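Local coordinates for protein DMATS type aromatic prenyltransferase (Micromonospora olivasterospora, PDB 6ZRY) that probably transfers a dimethylallyl group to C6 of the tryptophan indole, as an aromatic prenyltransferase with an ABBA-barrel fold, at residues 193-198 against 210-215; 260-265 against 272-277. One frame throughout, in Å; residues are numbered along the deposited sequence. Where two conformers were deposited one is given.

Interaction 1: 193-198 against 210-215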
ATOM      1  N   ASP A 193       4.277  15.649  -8.935  1.00 22.90           N
ATOM      2  CA  ASP A 193       3.539  15.261  -7.699  1.00 22.58           C
ATOM      3  C   ASP A 193       2.146  14.737  -8.078  1.00 21.87           C
ATOM      4  O   ASP A 193       1.277  15.525  -8.434  1.00 22.63           O
ATOM      5  CB  ASP A 193       3.462  16.414  -6.710  1.00 23.21           C
ATOM      6  CG  ASP A 193       4.801  16.782  -6.081  1.00 23.88           C
ATOM      7  OD1 ASP A 193       5.726  15.934  -6.068  1.00 23.98           O
ATOM      8  OD2 ASP A 193       4.896  17.895  -5.573  1.00 26.63           O
ATOM      9  N   ARG A 194       1.957  13.434  -7.982  1.00 20.78           N
ATOM     10  CA  ARG A 194       0.803  12.707  -8.556  1.00 19.97           C
ATOM     11  C   ARG A 194      -0.049  12.208  -7.400  1.00 18.95           C
ATOM     12  O   ARG A 194       0.507  11.690  -6.428  1.00 18.09           O
ATOM     13  CB  ARG A 194       1.313  11.577  -9.452  1.00 21.03           C
ATOM     14  CG  ARG A 194       2.017  12.071 -10.721  1.00 22.25           C
ATOM     15  CD  ARG A 194       1.119  12.272 -11.903  1.00 23.09           C
ATOM     16  NE  ARG A 194       0.439  11.055 -12.308  1.00 23.23           N
ATOM     17  CZ  ARG A 194       0.935  10.122 -13.110  1.00 24.41           C
ATOM     18  NH1 ARG A 194       2.147  10.253 -13.636  1.00 24.18           N
ATOM     19  NH2 ARG A 194       0.207   9.048 -13.379  1.00 25.06           N
ATOM     20  N   LEU A 195      -1.351  12.369  -7.494  1.00 18.29           N
ATOM     21  CA  LEU A 195      -2.323  11.828  -6.499  1.00 18.01           C
ATOM     22  C   LEU A 195      -2.579  10.347  -6.824  1.00 17.53           C
ATOM     23  O   LEU A 195      -3.265  10.027  -7.831  1.00 17.79           O
ATOM     24  CB  LEU A 195      -3.601  12.672  -6.550  1.00 18.65           C
ATOM     25  CG  LEU A 195      -3.399  14.161  -6.252  1.00 19.80           C
ATOM     26  CD1 LEU A 195      -4.557  14.989  -6.789  1.00 20.76           C
ATOM     27  CD2 LEU A 195      -3.205  14.408  -4.779  1.00 20.01           C
ATOM     28  N   THR A 196      -2.041   9.461  -6.011  1.00 16.95           N
ATOM     29  CA  THR A 196      -1.874   8.039  -6.382  1.00 16.78           C
ATOM     30  C   THR A 196      -2.962   7.186  -5.735  1.00 16.36           C
ATOM     31  O   THR A 196      -3.474   6.294  -6.406  1.00 15.78           O
ATOM     32  CB  THR A 196      -0.472   7.547  -6.026  1.00 17.21           C
ATOM     33  OG1 THR A 196       0.438   8.385  -6.744  1.00 17.91           O
ATOM     34  CG2 THR A 196      -0.285   6.093  -6.404  1.00 17.23           C
ATOM     35  N   PHE A 197      -3.244   7.381  -4.451  1.00 15.87           N
ATOM     36  CA  PHE A 197      -4.298   6.617  -3.755  1.00 16.05           C
ATOM     37  C   PHE A 197      -5.140   7.542  -2.894  1.00 16.43           C
ATOM     38  O   PHE A 197      -4.588   8.404  -2.221  1.00 16.01           O
ATOM     39  CB  PHE A 197      -3.754   5.538  -2.803  1.00 16.35           C
ATOM     40  CG  PHE A 197      -2.885   4.476  -3.437  1.00 16.55           C
ATOM     41  CD1 PHE A 197      -3.385   3.645  -4.422  1.00 17.13           C
ATOM     42  CD2 PHE A 197      -1.587   4.282  -3.002  1.00 17.02           C
ATOM     43  CE1 PHE A 197      -2.602   2.635  -4.966  1.00 17.40           C
ATOM     44  CE2 PHE A 197      -0.795   3.280  -3.547  1.00 17.69           C
ATOM     45  CZ  PHE A 197      -1.305   2.459  -4.538  1.00 17.76           C
ATOM     46  N   PHE A 198      -6.442   7.292  -2.895  1.00 16.28           N
ATOM     47  CA  PHE A 198      -7.410   7.864  -1.952  1.00 17.09           C
ATOM     48  C   PHE A 198      -7.944   6.706  -1.134  1.00 16.89           C
ATOM     49  O   PHE A 198      -8.712   5.921  -1.704  1.00 17.37           O
ATOM     50  CB  PHE A 198      -8.483   8.602  -2.756  1.00 17.66           C
ATOM     51  CG  PHE A 198      -9.517   9.332  -1.944  1.00 18.65           C
ATOM     52  CD1 PHE A 198     -10.581   8.651  -1.350  1.00 19.55           C
ATOM     53  CD2 PHE A 198      -9.474  10.717  -1.832  1.00 19.27           C
ATOM     54  CE1 PHE A 198     -11.542   9.338  -0.614  1.00 19.54           C
ATOM     55  CE2 PHE A 198     -10.427  11.392  -1.087  1.00 19.67           C
ATOM     56  CZ  PHE A 198     -11.458  10.704  -0.485  1.00 19.86           C
ATOM     57  N   VAL A 210      -9.401  10.038   5.834  1.00 22.41           N
ATOM     58  CA  VAL A 210      -8.874   9.659   4.495  1.00 21.12           C
ATOM     59  C   VAL A 210      -7.350   9.649   4.567  1.00 20.67           C
ATOM     60  O   VAL A 210      -6.753  10.551   5.209  1.00 19.76           O
ATOM     61  CB  VAL A 210      -9.356  10.620   3.409  1.00 20.60           C
ATOM     62  CG1 VAL A 210      -8.685  10.349   2.065  1.00 20.48           C
ATOM     63  CG2 VAL A 210     -10.877  10.622   3.283  1.00 20.75           C
ATOM     64  N   LYS A 211      -6.737   8.671   3.925  1.00 20.12           N
ATOM     65  CA  LYS A 211      -5.292   8.655   3.730  1.00 20.19           C
ATOM     66  C   LYS A 211      -5.032   8.923   2.252  1.00 18.98           C
ATOM     67  O   LYS A 211      -5.501   8.132   1.428  1.00 18.19           O
ATOM     68  CB  LYS A 211      -4.777   7.324   4.245  1.00 22.39           C
ATOM     69  CG  LYS A 211      -3.347   7.297   4.659  1.00 25.17           C
ATOM     70  CD  LYS A 211      -3.090   6.121   5.608  1.00 27.24           C
ATOM     71  CE  LYS A 211      -1.732   5.497   5.447  1.00 29.42           C
ATOM     72  NZ  LYS A 211      -1.529   4.396   6.431  1.00 31.62           N
ATOM     73  N   LEU A 212      -4.401  10.059   1.938  1.00 17.43           N
ATOM     74  CA  LEU A 212      -4.049  10.429   0.558  1.00 17.27           C
ATOM     75  C   LEU A 212      -2.575  10.151   0.331  1.00 16.81           C
ATOM     76  O   LEU A 212      -1.755  10.641   1.113  1.00 15.93           O
ATOM     77  CB  LEU A 212      -4.377  11.902   0.331  1.00 17.78           C
ATOM     78  CG  LEU A 212      -4.179  12.407  -1.097  1.00 18.37           C
ATOM     79  CD1 LEU A 212      -5.172  11.786  -2.059  1.00 18.94           C
ATOM     80  CD2 LEU A 212      -4.274  13.918  -1.147  1.00 18.78           C
ATOM     81  N   TYR A 213      -2.255   9.470  -0.750  1.00 16.33           N
ATOM     82  CA  TYR A 213      -0.861   9.148  -1.112  1.00 16.41           C
ATOM     83  C   TYR A 213      -0.447   9.973  -2.316  1.00 16.51           C
ATOM     84  O   TYR A 213      -1.218   9.972  -3.315  1.00 17.08           O
ATOM     85  CB  TYR A 213      -0.724   7.677  -1.458  1.00 16.12           C
ATOM     86  CG  TYR A 213      -0.899   6.677  -0.346  1.00 16.25           C
ATOM     87  CD1 TYR A 213      -2.113   6.510   0.307  1.00 16.70           C
ATOM     88  CD2 TYR A 213       0.121   5.778  -0.042  1.00 16.60           C
ATOM     89  CE1 TYR A 213      -2.291   5.548   1.286  1.00 16.52           C
ATOM     90  CE2 TYR A 213      -0.048   4.802   0.933  1.00 16.73           C
ATOM     91  CZ  TYR A 213      -1.263   4.687   1.594  1.00 17.06           C
ATOM     92  OH  TYR A 213      -1.479   3.723   2.537  1.00 18.63           O
ATOM     93  N   LEU A 214       0.701  10.635  -2.232  1.00 16.84           N
ATOM     94  CA  LEU A 214       1.313  11.443  -3.329  1.00 17.86           C
ATOM     95  C   LEU A 214       2.585  10.731  -3.781  1.00 17.50           C
ATOM     96  O   LEU A 214       3.363  10.366  -2.908  1.00 16.70           O
ATOM     97  CB  LEU A 214       1.686  12.822  -2.804  1.00 19.31           C
ATOM     98  CG  LEU A 214       0.619  13.896  -2.808  1.00 21.59           C
ATOM     99  CD1 LEU A 214      -0.606  13.461  -2.054  1.00 22.31           C
ATOM    100  CD2 LEU A 214       1.193  15.187  -2.179  1.00 21.67           C
ATOM    101  N   THR A 215       2.781  10.582  -5.071  1.00 17.28           N
ATOM    102  CA  THR A 215       4.020  10.049  -5.654  1.00 17.68           C
ATOM    103  C   THR A 215       4.849  11.237  -6.102  1.00 18.14           C
ATOM    104  O   THR A 215       4.331  12.069  -6.878  1.00 17.91           O
ATOM    105  CB  THR A 215       3.741   9.053  -6.779  1.00 17.82           C
ATOM    106  OG1 THR A 215       2.932   7.993  -6.244  1.00 17.67           O
ATOM    107  CG2 THR A 215       5.007   8.500  -7.388  1.00 17.55           C
TER
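Phe-197 leaves its strand with CB 3.6 Å from CD1 of Tyr-213. Beyond CG, its CD2 stands above the Tyr-213 ring, displaced toward the rim and 3.6 Å from Tyr-213 CG. The planes meet at 89°, a T-shaped pair with the phenylalanine supplying the edge. Thr-196 CG2 lies over the centre of one face of the Phe-197 ring, which also meets Tyr-148 edge-to-face, and Phe-197 itself touches the bound tryptophan, whose pocket it lines. A classic beta bulge in this antiparallel hairpin of the ABBA barrel sets the register: Thr-196 N bonds Tyr-213 O at 2.9 Å (N-H...O angle 169°), while Phe-197 N reaches that oxygen only weakly, at 3.5 Å. The extra residue aims Thr-196 CB toward the partner strand, where its OG1 hydrogen-bonds Thr-215 OG1 at 2.6 Å. On the face opposite Phe-197 and Tyr-213, Leu-195 CD2 meets Leu-212 CD2 at 3.8 Å, against helix 174-182. Phe-198, its CG anti to the backbone N (chi1 -176°), takes Val-210 CG1 over its ring centre in a CH-pi contact. An alanine here removes the ring under Val-210 CG1 and would probably loosen the packing against Leu-167 of helix 159-170. Val-210 CG1 comes nearest at Phe-198 CE2, 3.7 Å away.

Interaction 2: 260-265 against 272-277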
ATOM      1  N   GLY A 260       4.672   9.698  -0.339  1.00 15.02           N
ATOM      2  CA  GLY A 260       4.208  10.159   0.964  1.00 15.14           C
ATOM      3  C   GLY A 260       2.737   9.963   1.118  1.00 15.56           C
ATOM      4  O   GLY A 260       2.012  10.166   0.130  1.00 16.20           O
ATOM      5  N   SER A 261       2.280   9.645   2.316  1.00 15.32           N
ATOM      6  CA  SER A 261       0.839   9.598   2.626  1.00 15.70           C
ATOM      7  C   SER A 261       0.516  10.547   3.774  1.00 15.79           C
ATOM      8  O   SER A 261       1.371  10.779   4.636  1.00 15.53           O
ATOM      9  CB  SER A 261       0.345   8.203   2.872  1.00 15.58           C
ATOM     10  OG  SER A 261       0.774   7.729   4.116  1.00 15.91           O
ATOM     11  N   TYR A 262      -0.658  11.143   3.670  1.00 16.22           N
ATOM     12  CA  TYR A 262      -1.199  12.177   4.557  1.00 16.92           C
ATOM     13  C   TYR A 262      -2.499  11.680   5.129  1.00 17.27           C
ATOM     14  O   TYR A 262      -3.366  11.274   4.367  1.00 18.02           O
ATOM     15  CB  TYR A 262      -1.390  13.469   3.751  1.00 17.95           C
ATOM     16  CG  TYR A 262      -0.101  14.000   3.193  1.00 18.82           C
ATOM     17  CD1 TYR A 262       0.417  13.552   1.978  1.00 19.66           C
ATOM     18  CD2 TYR A 262       0.667  14.858   3.949  1.00 19.88           C
ATOM     19  CE1 TYR A 262       1.649  13.999   1.507  1.00 20.98           C
ATOM     20  CE2 TYR A 262       1.878  15.340   3.487  1.00 20.90           C
ATOM     21  CZ  TYR A 262       2.368  14.927   2.261  1.00 21.75           C
ATOM     22  OH  TYR A 262       3.585  15.423   1.858  1.00 25.27           O
ATOM     23  N   THR A 263      -2.646  11.712   6.430  1.00 17.96           N
ATOM     24  CA  THR A 263      -3.882  11.329   7.113  1.00 18.84           C
ATOM     25  C   THR A 263      -4.681  12.588   7.415  1.00 19.06           C
ATOM     26  O   THR A 263      -4.182  13.426   8.169  1.00 19.08           O
ATOM     27  CB  THR A 263      -3.599  10.505   8.364  1.00 20.02           C
ATOM     28  OG1 THR A 263      -2.865   9.358   7.956  1.00 20.99           O
ATOM     29  CG2 THR A 263      -4.861  10.042   9.037  1.00 20.67           C
ATOM     30  N   PHE A 264      -5.863  12.693   6.815  1.00 19.61           N
ATOM     31  CA  PHE A 264      -6.832  13.805   6.972  1.00 21.15           C
ATOM     32  C   PHE A 264      -7.916  13.355   7.933  1.00 21.66           C
ATOM     33  O   PHE A 264      -8.501  12.250   7.743  1.00 20.98           O
ATOM     34  CB  PHE A 264      -7.452  14.210   5.638  1.00 21.45           C
ATOM     35  CG  PHE A 264      -6.466  14.588   4.571  1.00 22.65           C
ATOM     36  CD1 PHE A 264      -5.354  15.367   4.870  1.00 23.41           C
ATOM     37  CD2 PHE A 264      -6.642  14.180   3.258  1.00 23.38           C
ATOM     38  CE1 PHE A 264      -4.456  15.746   3.876  1.00 24.00           C
ATOM     39  CE2 PHE A 264      -5.734  14.553   2.275  1.00 23.77           C
ATOM     40  CZ  PHE A 264      -4.642  15.323   2.590  1.00 23.83           C
ATOM     41  N   THR A 265      -8.190  14.174   8.924  0.70 22.14           N
ATOM     42  CA  THR A 265      -9.197  13.881   9.955  0.70 23.86           C
ATOM     43  C   THR A 265     -10.115  15.097  10.149  0.70 25.16           C
ATOM     44  O   THR A 265      -9.679  16.240   9.851  0.70 23.95           O
ATOM     45  CB  THR A 265      -8.490  13.412  11.230  0.70 24.18           C
ATOM     46  OG1 THR A 265      -9.520  12.849  12.033  0.70 25.80           O
ATOM     47  CG2 THR A 265      -7.735  14.522  11.937  0.70 23.82           C
ATOM     48  N   VAL A 272      -2.674  14.906  10.252  1.00 23.04           N
ATOM     49  CA  VAL A 272      -2.335  14.472  11.645  1.00 23.16           C
ATOM     50  C   VAL A 272      -1.430  13.240  11.622  1.00 22.63           C
ATOM     51  O   VAL A 272      -1.085  12.739  12.708  1.00 24.04           O
ATOM     52  CB  VAL A 272      -3.601  14.211  12.461  1.00 23.59           C
ATOM     53  CG1 VAL A 272      -4.410  15.494  12.627  1.00 24.92           C
ATOM     54  CG2 VAL A 272      -4.461  13.101  11.863  1.00 23.97           C
ATOM     55  N   GLY A 273      -1.133  12.717  10.450  1.00 21.51           N
ATOM     56  CA  GLY A 273      -0.278  11.538  10.285  1.00 20.81           C
ATOM     57  C   GLY A 273       0.403  11.637   8.973  1.00 19.85           C
ATOM     58  O   GLY A 273      -0.223  12.220   8.035  1.00 19.30           O
ATOM     59  N   TYR A 274       1.635  11.161   8.915  1.00 18.55           N
ATOM     60  CA  TYR A 274       2.468  11.135   7.703  1.00 17.83           C
ATOM     61  C   TYR A 274       3.205   9.807   7.649  1.00 17.78           C
ATOM     62  O   TYR A 274       3.734   9.398   8.684  1.00 18.09           O
ATOM     63  CB  TYR A 274       3.482  12.269   7.710  1.00 17.72           C
ATOM     64  CG  TYR A 274       4.371  12.253   6.507  1.00 17.58           C
ATOM     65  CD1 TYR A 274       3.922  12.715   5.292  1.00 17.07           C
ATOM     66  CD2 TYR A 274       5.667  11.752   6.584  1.00 17.45           C
ATOM     67  CE1 TYR A 274       4.720  12.682   4.169  1.00 17.12           C
ATOM     68  CE2 TYR A 274       6.488  11.732   5.474  1.00 17.47           C
ATOM     69  CZ  TYR A 274       6.010  12.183   4.268  1.00 17.53           C
ATOM     70  OH  TYR A 274       6.802  12.162   3.168  1.00 18.80           O
ATOM     71  N   SER A 275       3.281   9.192   6.478  1.00 17.37           N
ATOM     72  CA  SER A 275       4.209   8.070   6.192  1.00 16.65           C
ATOM     73  C   SER A 275       5.022   8.385   4.955  1.00 15.95           C
ATOM     74  O   SER A 275       4.484   8.976   4.043  1.00 15.99           O
ATOM     75  CB  SER A 275       3.499   6.770   6.030  1.00 16.82           C
ATOM     76  OG  SER A 275       2.841   6.436   7.232  1.00 18.21           O
ATOM     77  N   ILE A 276       6.278   8.002   4.968  1.00 15.68           N
ATOM     78  CA  ILE A 276       7.197   8.018   3.809  1.00 16.27           C
ATOM     79  C   ILE A 276       7.431   6.557   3.404  1.00 15.91           C
ATOM     80  O   ILE A 276       7.655   5.706   4.306  1.00 15.91           O
ATOM     81  CB  ILE A 276       8.501   8.791   4.135  1.00 17.12           C
ATOM     82  CG1 ILE A 276       9.471   8.818   2.957  1.00 18.41           C
ATOM     83  CG2 ILE A 276       9.205   8.278   5.382  1.00 17.30           C
ATOM     84  CD1 ILE A 276       9.016   9.609   1.789  1.00 19.68           C
ATOM     85  N   TYR A 277       7.322   6.275   2.122  1.00 15.73           N
ATOM     86  CA  TYR A 277       7.473   4.930   1.542  1.00 15.70           C
ATOM     87  C   TYR A 277       8.641   4.966   0.594  1.00 16.13           C
ATOM     88  O   TYR A 277       8.585   5.638  -0.434  1.00 16.45           O
ATOM     89  CB  TYR A 277       6.195   4.462   0.835  1.00 15.82           C
ATOM     90  CG  TYR A 277       4.934   4.576   1.653  1.00 16.25           C
ATOM     91  CD1 TYR A 277       4.307   5.805   1.809  1.00 16.51           C
ATOM     92  CD2 TYR A 277       4.347   3.479   2.247  1.00 16.54           C
ATOM     93  CE1 TYR A 277       3.174   5.949   2.578  1.00 16.94           C
ATOM     94  CE2 TYR A 277       3.191   3.593   2.999  1.00 16.85           C
ATOM     95  CZ  TYR A 277       2.599   4.836   3.165  1.00 17.11           C
ATOM     96  OH  TYR A 277       1.454   4.985   3.899  1.00 17.69           O
TER
HETATM   97  O   HOH W   1       5.938  13.662   1.348  1.00 27.27           O
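Strands 258-265 and 273-278 form an antiparallel beta hairpin in the curled sheet of the ABBA barrel, and Ser-261, Val-272 and Tyr-274 account for much of its buried surface. Ser-261 and Ser-275 are an antiparallel hydrogen-bonded pair, joined by two backbone hydrogen bonds of unequal geometry. Ser-261 N meets Ser-275 O at 2.9 Å in the carbonyl plane, whereas Ser-275 N approaches Ser-261 O at 3.1 Å from 31° above that plane. The Ser-261 hydroxyl occupies the crowded position between its own N and carbonyl carbon, which brings OG to 2.8 Å from Tyr-277 OH in a hydrogen bond. Tyr-277 also touches the bound tryptophan, so Ser-261 is a second-shell partner of a residue at the ligand. Toward the turn, Val-272 N donates to Thr-263 O at 3.0 Å, nearly along the C=O axis (C=O...N angle 167°). Its CG1 meets Thr-265 CG2 at 3.5 Å, the two side chains crossing at about a right angle. On the sheet face opposite Ser-261, Tyr-274 runs alongside Tyr-262, its CG anti to the backbone N. The Tyr-274 edge is directed at the Tyr-262 face with planes at 64°, and CE1 of Tyr-274 comes 3.8 Å from CZ of Tyr-262. A water in the plane of the Tyr-274 ring links the two phenols, 3.0 Å from Tyr-262 OH and 2.5 Å from Tyr-274 OH.

How the interactions relate
Interactions 1 and 2 are successive hairpins of one antiparallel sheet, joined where strands 209-220 and 258-265 run as neighbours. Leu-214 N lies 2.7 Å from Gly-260 O, a probable hydrogen bond across that seam, and Tyr-213 CE2 packs 3.3 Å from Tyr-277 OH. Both contacts are largely buried, but interaction 2 reaches the surface at its turn end, with Val-272 exposed. Each sends one aromatic side chain, Phe-197 or Tyr-277, to the bound tryptophan. The chemistry differs on the helix-covered face: leucines, Val-210 and Phe-198 meet through apolar groups there in interaction 1, while interaction 2 places water-bridged phenols there. Between the paired segments, the register shifts in interaction 1 and runs unbroken in interaction 2.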